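Esterase (Xanthomonas oryzae pv. oryzae, PDB 3H2G) hydrolyses ester bonds as a secreted-lipase relative of the alpha/beta-hydrolase clan, degrading rice cell walls during infection. Local coordinates at residues A[38-44]-A[112-117]. Numbering follows the deposited sequence.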
ATOM      1  N   GLU A  38     -15.518 -19.630   7.609  1.00 24.11           N
ATOM      2  CA  GLU A  38     -15.055 -19.659   6.226  1.00 22.07           C
ATOM      3  C   GLU A  38     -14.132 -20.837   5.944  1.00 18.88           C
ATOM      4  O   GLU A  38     -13.247 -21.148   6.738  1.00 18.18           O
ATOM      5  CB  GLU A  38     -14.314 -18.360   5.900  1.00 23.82           C
ATOM      6  CG  GLU A  38     -14.866 -17.607   4.708  1.00 26.10           C
ATOM      7  CD  GLU A  38     -14.160 -16.288   4.488  1.00 26.08           C
ATOM      8  OE1 GLU A  38     -12.975 -16.303   4.093  1.00 24.72           O
ATOM      9  OE2 GLU A  38     -14.789 -15.234   4.722  1.00 28.53           O
ATOM     10  N   GLN A  39     -14.343 -21.488   4.807  1.00 17.45           N
ATOM     11  CA  GLN A  39     -13.511 -22.619   4.420  1.00 16.50           C
ATOM     12  C   GLN A  39     -12.765 -22.297   3.133  1.00 13.79           C
ATOM     13  O   GLN A  39     -13.333 -21.724   2.202  1.00 11.93           O
ATOM     14  CB  GLN A  39     -14.367 -23.871   4.219  1.00 18.66           C
ATOM     15  CG  GLN A  39     -15.015 -24.392   5.493  1.00 23.31           C
ATOM     16  CD  GLN A  39     -15.806 -25.664   5.260  1.00 26.79           C
ATOM     17  OE1 GLN A  39     -15.271 -26.659   4.771  1.00 29.32           O
ATOM     18  NE2 GLN A  39     -17.085 -25.637   5.610  1.00 30.05           N
ATOM     19  N   ALA A  40     -11.487 -22.655   3.088  1.00 11.82           N
ATOM     20  CA  ALA A  40     -10.680 -22.405   1.902  1.00 11.45           C
ATOM     21  C   ALA A  40     -11.136 -23.338   0.795  1.00 10.76           C
ATOM     22  O   ALA A  40     -11.669 -24.416   1.062  1.00 10.28           O
ATOM     23  CB  ALA A  40      -9.202 -22.648   2.209  1.00 10.58           C
ATOM     24  N   LYS A  41     -10.948 -22.924  -0.452  1.00 11.48           N
ATOM     25  CA  LYS A  41     -11.331 -23.780  -1.564  1.00 12.51           C
ATOM     26  C   LYS A  41     -10.108 -24.164  -2.382  1.00  9.64           C
ATOM     27  O   LYS A  41     -10.167 -25.083  -3.196  1.00  8.91           O
ATOM     28  CB  LYS A  41     -12.352 -23.087  -2.471  1.00 16.94           C
ATOM     29  CG  LYS A  41     -11.810 -21.906  -3.250  1.00 22.42           C
ATOM     30  CD  LYS A  41     -12.542 -21.741  -4.582  1.00 27.20           C
ATOM     31  CE  LYS A  41     -14.044 -21.611  -4.392  1.00 30.17           C
ATOM     32  NZ  LYS A  41     -14.751 -21.478  -5.698  1.00 34.77           N
ATOM     33  N   CYS A  42      -8.994 -23.476  -2.139  1.00  7.09           N
ATOM     34  CA  CYS A  42      -7.763 -23.712  -2.893  1.00  7.44           C
ATOM     35  C   CYS A  42      -6.510 -23.929  -2.057  1.00  7.58           C
ATOM     36  O   CYS A  42      -6.400 -23.427  -0.935  1.00  6.11           O
ATOM     37  CB  CYS A  42      -7.483 -22.508  -3.804  1.00  7.46           C
ATOM     38  SG  CYS A  42      -8.891 -21.966  -4.814  1.00  9.29           S
ATOM     39  N   ASN A  43      -5.564 -24.681  -2.619  1.00  7.43           N
ATOM     40  CA  ASN A  43      -4.269 -24.868  -1.975  1.00  6.76           C
ATOM     41  C   ASN A  43      -3.598 -23.584  -2.476  1.00  6.79           C
ATOM     42  O   ASN A  43      -4.036 -23.018  -3.480  1.00  5.33           O
ATOM     43  CB  ASN A  43      -3.503 -26.074  -2.545  1.00  9.27           C
ATOM     44  CG  ASN A  43      -4.215 -27.398  -2.322  1.00 11.17           C
ATOM     45  OD1 ASN A  43      -4.701 -27.688  -1.229  1.00 10.60           O
ATOM     46  ND2 ASN A  43      -4.255 -28.224  -3.365  1.00 13.37           N
ATOM     47  N   VAL A  44      -2.555 -23.117  -1.801  1.00  6.60           N
ATOM     48  CA  VAL A  44      -1.892 -21.892  -2.241  1.00  6.70           C
ATOM     49  C   VAL A  44      -0.382 -22.052  -2.346  1.00  7.76           C
ATOM     50  O   VAL A  44       0.272 -22.473  -1.395  1.00  7.74           O
ATOM     51  CB  VAL A  44      -2.189 -20.716  -1.280  1.00  5.10           C
ATOM     52  CG1 VAL A  44      -1.464 -19.460  -1.750  1.00  5.02           C
ATOM     53  CG2 VAL A  44      -3.689 -20.466  -1.212  1.00  5.30           C
ATOM     54  N   ARG A 112      -7.607 -15.372   2.799  1.00  5.92           N
ATOM     55  CA  ARG A 112      -8.863 -14.795   2.327  1.00  5.62           C
ATOM     56  C   ARG A 112      -9.002 -14.632   0.820  1.00  5.68           C
ATOM     57  O   ARG A 112     -10.111 -14.651   0.296  1.00  5.11           O
ATOM     58  CB  ARG A 112      -9.074 -13.422   2.968  1.00  7.67           C
ATOM     59  CG  ARG A 112      -9.015 -13.414   4.479  1.00  7.44           C
ATOM     60  CD  ARG A 112     -10.172 -14.179   5.090  1.00  9.86           C
ATOM     61  NE  ARG A 112     -10.163 -14.055   6.544  1.00 10.53           N
ATOM     62  CZ  ARG A 112     -11.156 -14.440   7.337  1.00 11.96           C
ATOM     63  NH1 ARG A 112     -12.251 -14.983   6.819  1.00 11.76           N
ATOM     64  NH2 ARG A 112     -11.058 -14.268   8.649  1.00 13.63           N
ATOM     65  N   LEU A 113      -7.882 -14.462   0.126  1.00  6.01           N
ATOM     66  CA  LEU A 113      -7.925 -14.240  -1.314  1.00  6.57           C
ATOM     67  C   LEU A 113      -7.406 -15.387  -2.180  1.00  5.89           C
ATOM     68  O   LEU A 113      -8.160 -15.957  -2.974  1.00  5.62           O
ATOM     69  CB  LEU A 113      -7.173 -12.945  -1.637  1.00  5.99           C
ATOM     70  CG  LEU A 113      -7.805 -11.686  -1.021  1.00  7.44           C
ATOM     71  CD1 LEU A 113      -6.888 -10.493  -1.216  1.00  7.48           C
ATOM     72  CD2 LEU A 113      -9.169 -11.426  -1.661  1.00  7.00           C
ATOM     73  N   ALA A 114      -6.130 -15.728  -2.038  1.00  5.10           N
ATOM     74  CA  ALA A 114      -5.556 -16.810  -2.835  1.00  5.23           C
ATOM     75  C   ALA A 114      -6.284 -18.128  -2.584  1.00  5.50           C
ATOM     76  O   ALA A 114      -6.453 -18.939  -3.497  1.00  6.27           O
ATOM     77  CB  ALA A 114      -4.068 -16.968  -2.518  1.00  5.94           C
ATOM     78  N   SER A 115      -6.714 -18.337  -1.343  1.00  5.03           N
ATOM     79  CA  SER A 115      -7.407 -19.567  -0.971  1.00  6.75           C
ATOM     80  C   SER A 115      -8.783 -19.656  -1.613  1.00  5.89           C
ATOM     81  O   SER A 115      -9.421 -20.710  -1.582  1.00  5.65           O
ATOM     82  CB  SER A 115      -7.566 -19.645   0.543  1.00  6.17           C
ATOM     83  OG  SER A 115      -8.500 -18.678   0.994  1.00  9.82           O
ATOM     84  N   GLN A 116      -9.240 -18.546  -2.183  1.00  6.20           N
ATOM     85  CA  GLN A 116     -10.541 -18.502  -2.831  1.00  7.22           C
ATOM     86  C   GLN A 116     -10.439 -18.417  -4.352  1.00  8.68           C
ATOM     87  O   GLN A 116     -11.438 -18.170  -5.032  1.00  8.73           O
ATOM     88  CB  GLN A 116     -11.358 -17.321  -2.297  1.00  7.87           C
ATOM     89  CG  GLN A 116     -11.771 -17.452  -0.838  1.00  7.79           C
ATOM     90  CD  GLN A 116     -12.523 -18.742  -0.543  1.00  9.61           C
ATOM     91  OE1 GLN A 116     -13.287 -19.241  -1.375  1.00 10.04           O
ATOM     92  NE2 GLN A 116     -12.323 -19.281   0.656  1.00  8.98           N
ATOM     93  N   GLY A 117      -9.235 -18.603  -4.885  1.00  7.89           N
ATOM     94  CA  GLY A 117      -9.066 -18.582  -6.330  1.00  7.48           C
ATOM     95  C   GLY A 117      -8.489 -17.325  -6.950  1.00  7.53           C
ATOM     96  O   GLY A 117      -8.451 -17.202  -8.172  1.00  8.11           O
TER
HETATM   97  O   HOH W   1     -11.270 -17.744   2.720  1.00 21.08           O
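S115 O accepts two backbone N-H groups of the facing loop, from K41 N at 2.9 Å and, more weakly, from C42 N. S115 lies within the Schellman motif that ends helix 108-114, where G117 N bonds A114 O and G117, at positive phi (102°), is the C-prime residue; the loop leads into strand 43-54 of the alpha/beta-hydrolase sheet. Q116 adds a side-chain bond: its chain bends at chi2 (-55°), and NE2 donates to Q39 O at 3.1 Å. That oxygen lies in the amide plane of Q116, whereas NE2 sits above the carbonyl plane of Q39. The same NE2 donates to a water that in turn donates a hydrogen bond to E38 OE1, so one bridging water couples the amide to the carboxylate. E38 OE1 also meets R112 NH1 at the guanidinium edge in a weakly bonded salt bridge, the two planes 77° apart; R389 and E382 of helix 376-396 extend this charged cluster through E38 OE2 and R112 NE respectively. V44 CG1 packs on A114 CB at 3.7 Å, and A40 CB touches the S115 methylene CB at 3.8 Å. C42, disulfide-bonded to C75, brings its SG to 3.4 Å from G117 N.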